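Local coordinates for argininosuccinate lyase (Chelativorans sp., PDB 6RXA), which acts as a C-N lyase of the aspartase/fumarase superfamily (EDDS lyase) and probably splits argininosuccinate into fumarate and L-arginine, at residues A[141-152]-A[343-353]; A[269-277]-A[286-294]. The protein carries 2 engineered substitutions. All coordinates share one frame; numbering follows the deposited sequence. Where two conformers were deposited one is given.

Contact 1: A[141-152]-A[343-353]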
loop_
_atom_site.group_PDB
_atom_site.type_symbol
_atom_site.label_atom_id
_atom_site.label_comp_id
_atom_site.label_asym_id
_atom_site.label_seq_id
_atom_site.Cartn_x
_atom_site.Cartn_y
_atom_site.Cartn_z
ATOM N N ALA A 141 -25.453 -2.541 18.693
ATOM C CA ALA A 141 -26.501 -2.119 17.770
ATOM C C ALA A 141 -26.840 -3.221 16.772
ATOM O O ALA A 141 -28.018 -3.438 16.454
ATOM C CB ALA A 141 -26.080 -0.847 17.051
ATOM N N VAL A 142 -25.824 -3.926 16.280
ATOM C CA VAL A 142 -26.010 -5.015 15.317
ATOM C C VAL A 142 -26.819 -6.153 15.930
ATOM O O VAL A 142 -27.776 -6.648 15.326
ATOM C CB VAL A 142 -24.629 -5.491 14.833
ATOM C CG1 VAL A 142 -24.685 -6.836 14.131
ATOM C CG2 VAL A 142 -23.992 -4.434 13.925
ATOM N N VAL A 143 -26.426 -6.611 17.121
ATOM C CA VAL A 143 -27.097 -7.747 17.745
ATOM C C VAL A 143 -28.511 -7.375 18.174
ATOM O O VAL A 143 -29.457 -8.155 17.993
ATOM C CB VAL A 143 -26.265 -8.260 18.932
ATOM C CG1 VAL A 143 -27.025 -9.336 19.692
ATOM C CG2 VAL A 143 -24.945 -8.807 18.462
ATOM N N HIS A 144 -28.683 -6.180 18.745
ATOM C CA HIS A 144 -30.005 -5.761 19.199
ATOM C C HIS A 144 -30.950 -5.566 18.017
ATOM O O HIS A 144 -32.142 -5.884 18.110
ATOM C CB HIS A 144 -29.878 -4.520 20.077
ATOM C CG HIS A 144 -28.974 -4.722 21.259
ATOM N ND1 HIS A 144 -28.616 -3.699 22.110
ATOM C CD2 HIS A 144 -28.351 -5.832 21.724
ATOM C CE1 HIS A 144 -27.813 -4.170 23.050
ATOM N NE2 HIS A 144 -27.630 -5.460 22.834
ATOM N N LYS A 145 -30.426 -5.077 16.885
ATOM C CA LYS A 145 -31.217 -5.006 15.657
ATOM C C LYS A 145 -31.579 -6.401 15.159
ATOM O O LYS A 145 -32.731 -6.659 14.789
ATOM C CB LYS A 145 -30.442 -4.220 14.596
ATOM C CG LYS A 145 -31.237 -3.822 13.349
ATOM C CD LYS A 145 -32.221 -2.686 13.593
ATOM C CE LYS A 145 -32.685 -2.072 12.275
ATOM N NZ LYS A 145 -33.510 -0.860 12.515
ATOM N N ALA A 146 -30.615 -7.324 15.166
ATOM C CA ALA A 146 -30.899 -8.684 14.718
ATOM C C ALA A 146 -32.048 -9.294 15.505
ATOM O O ALA A 146 -32.896 -9.999 14.942
ATOM C CB ALA A 146 -29.657 -9.558 14.863
ATOM N N ALA A 147 -32.090 -9.040 16.815
ATOM C CA ALA A 147 -33.091 -9.660 17.666
ATOM C C ALA A 147 -34.511 -9.266 17.289
ATOM O O ALA A 147 -35.446 -10.004 17.605
ATOM C CB ALA A 147 -32.803 -9.293 19.121
ATOM N N ASP A 148 -34.691 -8.135 16.619
ATOM C CA ASP A 148 -36.007 -7.687 16.180
ATOM C C ASP A 148 -36.352 -8.163 14.775
ATOM O O ASP A 148 -37.435 -7.836 14.275
ATOM C CB ASP A 148 -36.082 -6.158 16.211
ATOM C CG ASP A 148 -36.201 -5.605 17.613
ATOM O OD1 ASP A 148 -36.581 -6.361 18.533
ATOM O OD2 ASP A 148 -35.924 -4.402 17.782
ATOM N N HIS A 149 -35.465 -8.927 14.132
ATOM C CA HIS A 149 -35.626 -9.275 12.724
ATOM C C HIS A 149 -35.426 -10.757 12.448
ATOM O O HIS A 149 -34.995 -11.135 11.359
ATOM C CB HIS A 149 -34.746 -8.395 11.848
ATOM C CG HIS A 149 -35.231 -6.989 11.814
ATOM N ND1 HIS A 149 -36.319 -6.600 11.062
ATOM C CD2 HIS A 149 -34.843 -5.896 12.512
ATOM C CE1 HIS A 149 -36.559 -5.319 11.270
ATOM N NE2 HIS A 149 -35.674 -4.866 12.143
ATOM N N LEU A 150 -35.823 -11.614 13.390
ATOM C CA LEU A 150 -35.713 -13.050 13.189
ATOM C C LEU A 150 -36.681 -13.550 12.132
ATOM O O LEU A 150 -36.471 -14.638 11.577
ATOM C CB LEU A 150 -36.019 -13.772 14.502
ATOM C CG LEU A 150 -35.043 -13.503 15.650
ATOM C CD1 LEU A 150 -35.518 -14.169 16.939
ATOM C CD2 LEU A 150 -33.646 -13.970 15.294
ATOM N N ASP A 151 -37.759 -12.803 11.885
ATOM C CA ASP A 151 -38.782 -13.179 10.919
ATOM C C ASP A 151 -38.729 -12.333 9.653
ATOM O O ASP A 151 -39.643 -12.414 8.826
ATOM C CB ASP A 151 -40.187 -13.036 11.520
ATOM C CG ASP A 151 -40.433 -13.963 12.687
ATOM O OD1 ASP A 151 -39.843 -15.060 12.719
ATOM O OD2 ASP A 151 -41.231 -13.592 13.573
ATOM N N THR A 152 -37.717 -11.482 9.499
ATOM C CA THR A 152 -37.654 -10.565 8.360
ATOM C C THR A 152 -36.988 -11.290 7.191
ATOM O O THR A 152 -35.793 -11.158 6.931
ATOM C CB THR A 152 -36.913 -9.294 8.753
ATOM O OG1 THR A 152 -37.615 -8.669 9.836
ATOM C CG2 THR A 152 -36.844 -8.321 7.596
ATOM N N THR A 343 -22.982 2.611 13.558
ATOM C CA THR A 343 -23.806 2.200 14.694
ATOM C C THR A 343 -25.200 2.797 14.570
ATOM O O THR A 343 -26.208 2.090 14.697
ATOM C CB THR A 343 -23.138 2.650 16.002
ATOM O OG1 THR A 343 -21.850 2.025 16.131
ATOM C CG2 THR A 343 -23.988 2.304 17.240
ATOM N N GLY A 344 -25.275 4.102 14.276
ATOM C CA GLY A 344 -26.567 4.750 14.121
ATOM C C GLY A 344 -27.306 4.322 12.864
ATOM O O GLY A 344 -28.528 4.169 12.878
ATOM N N VAL A 345 -26.576 4.124 11.760
ATOM C CA VAL A 345 -27.192 3.607 10.538
ATOM C C VAL A 345 -27.905 2.290 10.815
ATOM O O VAL A 345 -29.048 2.070 10.387
ATOM C CB VAL A 345 -26.137 3.446 9.428
ATOM C CG1 VAL A 345 -26.687 2.549 8.316
ATOM C CG2 VAL A 345 -25.742 4.788 8.870
ATOM N N VAL A 346 -27.210 1.368 11.487
ATOM C CA VAL A 346 -27.781 0.050 11.750
ATOM C C VAL A 346 -28.971 0.169 12.689
ATOM O O VAL A 346 -30.053 -0.377 12.431
ATOM C CB VAL A 346 -26.703 -0.909 12.300
ATOM C CG1 VAL A 346 -27.354 -2.154 12.885
ATOM C CG2 VAL A 346 -25.683 -1.254 11.217
ATOM N N ARG A 347 -28.812 0.921 13.777
ATOM C CA ARG A 347 -29.903 1.061 14.731
ATOM C C ARG A 347 -31.167 1.576 14.056
ATOM O O ARG A 347 -32.278 1.092 14.334
ATOM C CB ARG A 347 -29.475 1.999 15.858
ATOM C CG ARG A 347 -30.602 2.279 16.847
ATOM C CD ARG A 347 -30.153 3.212 17.968
ATOM N NE ARG A 347 -29.839 4.556 17.491
ATOM C CZ ARG A 347 -28.611 5.053 17.375
ATOM N NH1 ARG A 347 -27.539 4.335 17.691
ATOM N NH2 ARG A 347 -28.458 6.294 16.937
ATOM N N THR A 348 -31.020 2.557 13.168
ATOM C CA THR A 348 -32.171 3.264 12.631
ATOM C C THR A 348 -32.586 2.805 11.240
ATOM O O THR A 348 -33.523 3.386 10.678
ATOM C CB THR A 348 -31.913 4.779 12.604
ATOM O OG1 THR A 348 -30.823 5.100 11.732
ATOM C CG2 THR A 348 -31.587 5.283 13.990
ATOM N N LEU A 349 -31.941 1.784 10.683
ATOM C CA LEU A 349 -32.268 1.365 9.325
ATOM C C LEU A 349 -33.716 0.898 9.220
ATOM O O LEU A 349 -34.239 0.221 10.110
ATOM C CB LEU A 349 -31.345 0.225 8.897
ATOM C CG LEU A 349 -31.368 -0.157 7.421
ATOM C CD1 LEU A 349 -30.836 0.968 6.551
ATOM C CD2 LEU A 349 -30.543 -1.418 7.207
ATOM N N HIS A 350 -34.358 1.270 8.123
ATOM C CA HIS A 350 -35.745 0.887 7.873
ATOM C C HIS A 350 -35.819 -0.181 6.787
ATOM O O HIS A 350 -35.831 0.153 5.594
ATOM C CB HIS A 350 -36.557 2.121 7.449
ATOM C CG HIS A 350 -36.505 3.247 8.432
ATOM N ND1 HIS A 350 -37.346 3.312 9.522
ATOM C CD2 HIS A 350 -35.710 4.340 8.499
ATOM C CE1 HIS A 350 -37.068 4.400 10.221
ATOM N NE2 HIS A 350 -36.069 5.030 9.630
ATOM N N PRO A 351 -35.925 -1.460 7.134
ATOM C CA PRO A 351 -36.110 -2.476 6.088
ATOM C C PRO A 351 -37.512 -2.399 5.503
ATOM O O PRO A 351 -38.480 -2.111 6.208
ATOM C CB PRO A 351 -35.897 -3.793 6.836
ATOM C CG PRO A 351 -36.262 -3.493 8.258
ATOM C CD PRO A 351 -35.887 -2.039 8.490
ATOM N N ASN A 352 -37.610 -2.618 4.187
ATOM C CA ASN A 352 -38.905 -2.727 3.507
ATOM C C ASN A 352 -39.273 -4.203 3.503
ATOM O O ASN A 352 -38.917 -4.951 2.590
ATOM C CB ASN A 352 -38.832 -2.195 2.084
ATOM C CG ASN A 352 -40.192 -2.207 1.370
ATOM O OD1 ASN A 352 -41.104 -2.983 1.693
ATOM N ND2 ASN A 352 -40.315 -1.348 0.369
ATOM N N LYS A 353 -39.992 -4.636 4.544
ATOM C CA LYS A 353 -40.207 -6.066 4.748
ATOM C C LYS A 353 -40.990 -6.681 3.601
ATOM O O LYS A 353 -40.715 -7.820 3.199
ATOM C CB LYS A 353 -40.919 -6.315 6.076
ATOM C CG LYS A 353 -40.109 -5.879 7.284
ATOM C CD LYS A 353 -40.782 -6.329 8.568
ATOM C CE LYS A 353 -40.020 -5.858 9.790
ATOM N NZ LYS A 353 -40.665 -6.298 11.064
HETATM O O HOH W 1 -39.306 -5.968 13.467
HETATM O O HOH W 2 -40.099 -9.119 10.843
#
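Lys-145 reaches from helix 141-147 to the end of helix 343-348 and the loop that follows, where the carbonyls of Arg-347 and Leu-349 grip its ammonium group. NZ lies 2.7 Å from Leu-349 O, in the carbonyl plane on a lone pair, and 2.9 Å from Arg-347 O, which it meets from above the carbonyl plane. With CG anti to the backbone N (chi1 -169°) and a bend at chi2, the chain crosses the gap to the neighbouring helix and brings CE to 3.1 Å from Val-346 O. Carbonyls gathered near a helix C-terminus would probably favour the charged ammonium. Behind the lysine the helices run nearly parallel, their segment axes 8.8 Å apart at an angle of 8°. Here Val-346 CG1 is pressed against Ala-141 O and Val-142 CA, and the CB of Ala-141 meets Thr-343 CG2 at 3.8 Å.

The far end is looser and wetter. Pro-351 CG approaches His-149 CE1 at 3.5 Å, while a bond between His-149 ND1 and Thr-152 OG1 (2.7 Å) fixes the ring's rotation. The extended Lys-353 passes CE by the ring edge, and its NZ reaches Asp-148 O and Thr-152 OG1 through one water each.

Leu-172 of helix 168-193 packs on Lys-145, Leu-255 and Trp-262 of helix 236-262 cover Val-346 and Leu-349 respectively, and strand 350-351 pairs antiparallel with strand 270-271.

Contact 2: A[269-277]-A[286-294]; sequences VAELDASFA and KKNPMSLER. Engineered in segment 286-294: Met-290 (natural residue Asp). With FMT (formic acid), chain C.
The Phe-276 ring takes Ser-291 at its edge, CB lying near the ring plane and 4.1 Å from CD1, while Val-345 and Thr-348 of helix 329-348 and Ala-19 pack against the same side chain. Ser-291 OG meets Phe-276 O in the carbonyl plane, on a lone pair, at a short 2.6 Å. Ser-291 holds its hydroxyl between the backbone N and the carbonyl carbon (chi1 54°), which turns it across to that oxygen. The Glu-271 carboxylate is approached on the anti side of OE1, 19° out of its plane, by Lys-287 NZ at 2.8 Å in a salt bridge.

The same ammonium donates to Leu-272 O, also 2.8 Å from NZ, nearly along the C=O axis. Lys-287 is extended throughout, and on its way CG passes the methyl of Ala-277. A methionine in its place would probably leave Glu-271 without its counter-charge and Leu-272 O without this donor. Between the polar ends, Leu-272 CD1 packs on Pro-289 CB (3.8 Å) and Leu-292 CD1.

On the other side of the 286-294 backbone, Lys-286 NZ and Asn-288 ND2 converge on formate O1 at 2.8 and 2.9 Å, while Asn-288 OD1 accepts from Lys-286 NZ. Thr-158 of the second subunit and Asn-113 of the third also hydrogen-bond the formate. The engineered Met-290 faces Tyr-26 and Phe-22 of helix 20-31.

Lys-286 and Asn-288 bind succinate and fumarate in this protein, so the formate probably marks a carboxylate position in a site shared by subunits. Lys-287, pointing the opposite way from Lys-286, ties the loop carrying this site to segment 269-277.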
loop_
_atom_site.group_PDB
_atom_site.type_symbol
_atom_site.label_atom_id
_atom_site.label_comp_id
_atom_site.label_asym_id
_atom_site.label_seq_id
_atom_site.Cartn_x
_atom_site.Cartn_y
_atom_site.Cartn_z
ATOM N N VAL A 269 -34.942 -2.306 -0.933
ATOM C CA VAL A 269 -35.308 -3.195 0.169
ATOM C C VAL A 269 -34.961 -2.632 1.539
ATOM O O VAL A 269 -35.356 -3.226 2.553
ATOM C CB VAL A 269 -34.738 -4.619 0.012
ATOM C CG1 VAL A 269 -35.360 -5.295 -1.212
ATOM C CG2 VAL A 269 -33.238 -4.552 -0.060
ATOM N N ALA A 270 -34.243 -1.514 1.608
ATOM C CA ALA A 270 -34.058 -0.815 2.862
ATOM C C ALA A 270 -33.959 0.669 2.552
ATOM O O ALA A 270 -33.662 1.074 1.425
ATOM C CB ALA A 270 -32.807 -1.262 3.625
ATOM N N GLU A 271 -34.219 1.474 3.573
ATOM C CA GLU A 271 -34.105 2.921 3.464
ATOM C C GLU A 271 -33.357 3.450 4.676
ATOM O O GLU A 271 -33.658 3.058 5.810
ATOM C CB GLU A 271 -35.491 3.564 3.381
ATOM C CG GLU A 271 -35.441 5.046 3.028
ATOM C CD GLU A 271 -36.812 5.661 2.747
ATOM O OE1 GLU A 271 -36.891 6.903 2.719
ATOM O OE2 GLU A 271 -37.800 4.918 2.543
ATOM N N LEU A 272 -32.391 4.330 4.441
ATOM C CA LEU A 272 -31.727 4.992 5.545
ATOM C C LEU A 272 -32.705 5.900 6.273
ATOM O O LEU A 272 -33.577 6.527 5.665
ATOM C CB LEU A 272 -30.600 5.863 5.012
ATOM C CG LEU A 272 -29.395 5.123 4.454
ATOM C CD1 LEU A 272 -28.439 6.106 3.772
ATOM C CD2 LEU A 272 -28.651 4.348 5.544
ATOM N N ASP A 273 -32.545 5.992 7.587
ATOM C CA ASP A 273 -33.227 7.056 8.311
ATOM C C ASP A 273 -32.826 8.404 7.716
ATOM O O ASP A 273 -31.672 8.616 7.338
ATOM C CB ASP A 273 -32.858 7.026 9.790
ATOM C CG ASP A 273 -33.786 7.872 10.625
ATOM O OD1 ASP A 273 -34.894 7.377 10.945
ATOM O OD2 ASP A 273 -33.430 9.032 10.919
ATOM N N ALA A 274 -33.794 9.321 7.649
ATOM C CA ALA A 274 -33.533 10.657 7.129
ATOM C C ALA A 274 -32.324 11.310 7.787
ATOM O O ALA A 274 -31.591 12.060 7.133
ATOM C CB ALA A 274 -34.752 11.556 7.374
ATOM N N SER A 275 -32.100 11.035 9.074
ATOM C CA SER A 275 -31.008 11.653 9.813
ATOM C C SER A 275 -29.641 11.129 9.409
ATOM O O SER A 275 -28.628 11.661 9.878
ATOM C CB SER A 275 -31.218 11.452 11.318
ATOM O OG SER A 275 -31.104 10.092 11.707
ATOM N N PHE A 276 -29.582 10.108 8.554
ATOM C CA PHE A 276 -28.325 9.561 8.059
ATOM C C PHE A 276 -28.176 9.723 6.552
ATOM O O PHE A 276 -27.252 9.146 5.964
ATOM C CB PHE A 276 -28.168 8.098 8.492
ATOM C CG PHE A 276 -27.799 7.961 9.929
ATOM C CD1 PHE A 276 -26.487 8.144 10.331
ATOM C CD2 PHE A 276 -28.759 7.727 10.894
ATOM C CE1 PHE A 276 -26.141 8.069 11.662
ATOM C CE2 PHE A 276 -28.410 7.648 12.227
ATOM C CZ PHE A 276 -27.104 7.821 12.608
ATOM N N ALA A 277 -29.016 10.539 5.926
ATOM C CA ALA A 277 -28.946 10.786 4.500
ATOM C C ALA A 277 -28.875 12.281 4.243
ATOM O O ALA A 277 -29.314 13.097 5.060
ATOM C CB ALA A 277 -30.186 10.231 3.793
ATOM N N LYS A 286 -32.888 13.542 -4.777
ATOM C CA LYS A 286 -31.865 12.710 -4.163
ATOM C C LYS A 286 -32.088 12.516 -2.663
ATOM O O LYS A 286 -32.282 13.475 -1.908
ATOM C CB LYS A 286 -30.465 13.278 -4.384
ATOM C CG LYS A 286 -29.880 13.076 -5.764
ATOM C CD LYS A 286 -29.828 11.603 -6.136
ATOM C CE LYS A 286 -28.629 11.288 -7.016
ATOM N NZ LYS A 286 -27.382 11.309 -6.236
ATOM N N LYS A 287 -32.015 11.266 -2.230
ATOM C CA LYS A 287 -31.822 10.919 -0.824
ATOM C C LYS A 287 -30.495 10.170 -0.813
ATOM O O LYS A 287 -30.453 8.972 -1.113
ATOM C CB LYS A 287 -32.977 10.091 -0.287
ATOM C CG LYS A 287 -32.790 9.759 1.184
ATOM C CD LYS A 287 -34.018 9.136 1.803
ATOM C CE LYS A 287 -33.699 8.636 3.202
ATOM N NZ LYS A 287 -34.934 8.424 4.040
ATOM N N ASN A 288 -29.411 10.871 -0.499
ATOM C CA ASN A 288 -28.068 10.365 -0.770
ATOM C C ASN A 288 -27.483 9.669 0.457
ATOM O O ASN A 288 -27.595 10.177 1.578
ATOM C CB ASN A 288 -27.140 11.502 -1.157
ATOM C CG ASN A 288 -27.330 11.947 -2.580
ATOM O OD1 ASN A 288 -27.669 11.152 -3.455
ATOM N ND2 ASN A 288 -27.081 13.219 -2.825
ATOM N N PRO A 289 -26.811 8.533 0.236
ATOM C CA PRO A 289 -26.223 7.760 1.349
ATOM C C PRO A 289 -24.869 8.313 1.783
ATOM O O PRO A 289 -23.843 7.630 1.771
ATOM C CB PRO A 289 -26.130 6.351 0.749
ATOM C CG PRO A 289 -25.855 6.616 -0.723
ATOM C CD PRO A 289 -26.685 7.831 -1.057
ATOM N N MET A 290 -24.870 9.583 2.176
ATOM C CA MET A 290 -23.630 10.269 2.506
ATOM C C MET A 290 -22.961 9.672 3.736
ATOM O O MET A 290 -21.724 9.637 3.807
ATOM C CB MET A 290 -23.947 11.748 2.707
ATOM C CG MET A 290 -22.741 12.615 2.887
ATOM S SD MET A 290 -21.615 12.592 1.481
ATOM C CE MET A 290 -21.170 14.334 1.409
ATOM N N SER A 291 -23.746 9.190 4.703
ATOM C CA SER A 291 -23.176 8.537 5.872
ATOM C C SER A 291 -22.398 7.300 5.461
ATOM O O SER A 291 -21.298 7.044 5.967
ATOM C CB SER A 291 -24.288 8.163 6.850
ATOM O OG SER A 291 -25.305 7.390 6.223
ATOM N N LEU A 292 -22.962 6.517 4.538
ATOM C CA LEU A 292 -22.300 5.297 4.087
ATOM C C LEU A 292 -21.035 5.613 3.304
ATOM O O LEU A 292 -19.992 4.980 3.518
ATOM C CB LEU A 292 -23.277 4.492 3.228
ATOM C CG LEU A 292 -24.638 4.138 3.835
ATOM C CD1 LEU A 292 -25.496 3.331 2.852
ATOM C CD2 LEU A 292 -24.478 3.424 5.167
ATOM N N GLU A 293 -21.100 6.587 2.394
ATOM C CA GLU A 293 -19.944 6.858 1.548
ATOM C C GLU A 293 -18.798 7.466 2.341
ATOM O O GLU A 293 -17.634 7.116 2.113
ATOM C CB GLU A 293 -20.337 7.715 0.350
ATOM C CG GLU A 293 -21.186 6.910 -0.646
ATOM C CD GLU A 293 -21.181 7.462 -2.044
ATOM O OE1 GLU A 293 -21.524 6.683 -2.973
ATOM O OE2 GLU A 293 -20.892 8.672 -2.215
ATOM N N ARG A 294 -19.093 8.377 3.272
ATOM C CA ARG A 294 -18.012 8.923 4.087
ATOM C C ARG A 294 -17.461 7.888 5.063
ATOM O O ARG A 294 -16.293 7.970 5.452
ATOM C CB ARG A 294 -18.473 10.182 4.818
ATOM C CG ARG A 294 -18.595 11.376 3.886
ATOM C CD ARG A 294 -19.186 12.561 4.601
ATOM N NE ARG A 294 -19.113 13.783 3.803
ATOM C CZ ARG A 294 -18.070 14.609 3.788
ATOM N NH1 ARG A 294 -16.988 14.350 4.512
ATOM N NH2 ARG A 294 -18.111 15.699 3.037
HETATM C C FMT C . -25.331 14.315 -5.937
HETATM O O1 FMT C . -26.433 13.834 -5.632
HETATM O O2 FMT C . -24.607 13.841 -6.831
#

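In the fold
From the N terminus, the chain first runs through helix 112-147, whose end supplies segment 141-152, then through helices 168-193 and 236-262 to segment 269-277. Only eight residues later, segment 286-294 returns to it, so contact 2 closes a short loop leading into helix 290-301. Helix 329-348 then brings segment 343-353 back to the start, and contact 1 closes a loop 190 residues long in which contact 2 is nested. Strands 270-271 and 350-351 join the two directly through backbone pairing at Glu-271 with His-350, and Thr-348 packs on Asp-273 and Phe-276. Together they link the helical bundle to the substrate-binding loop.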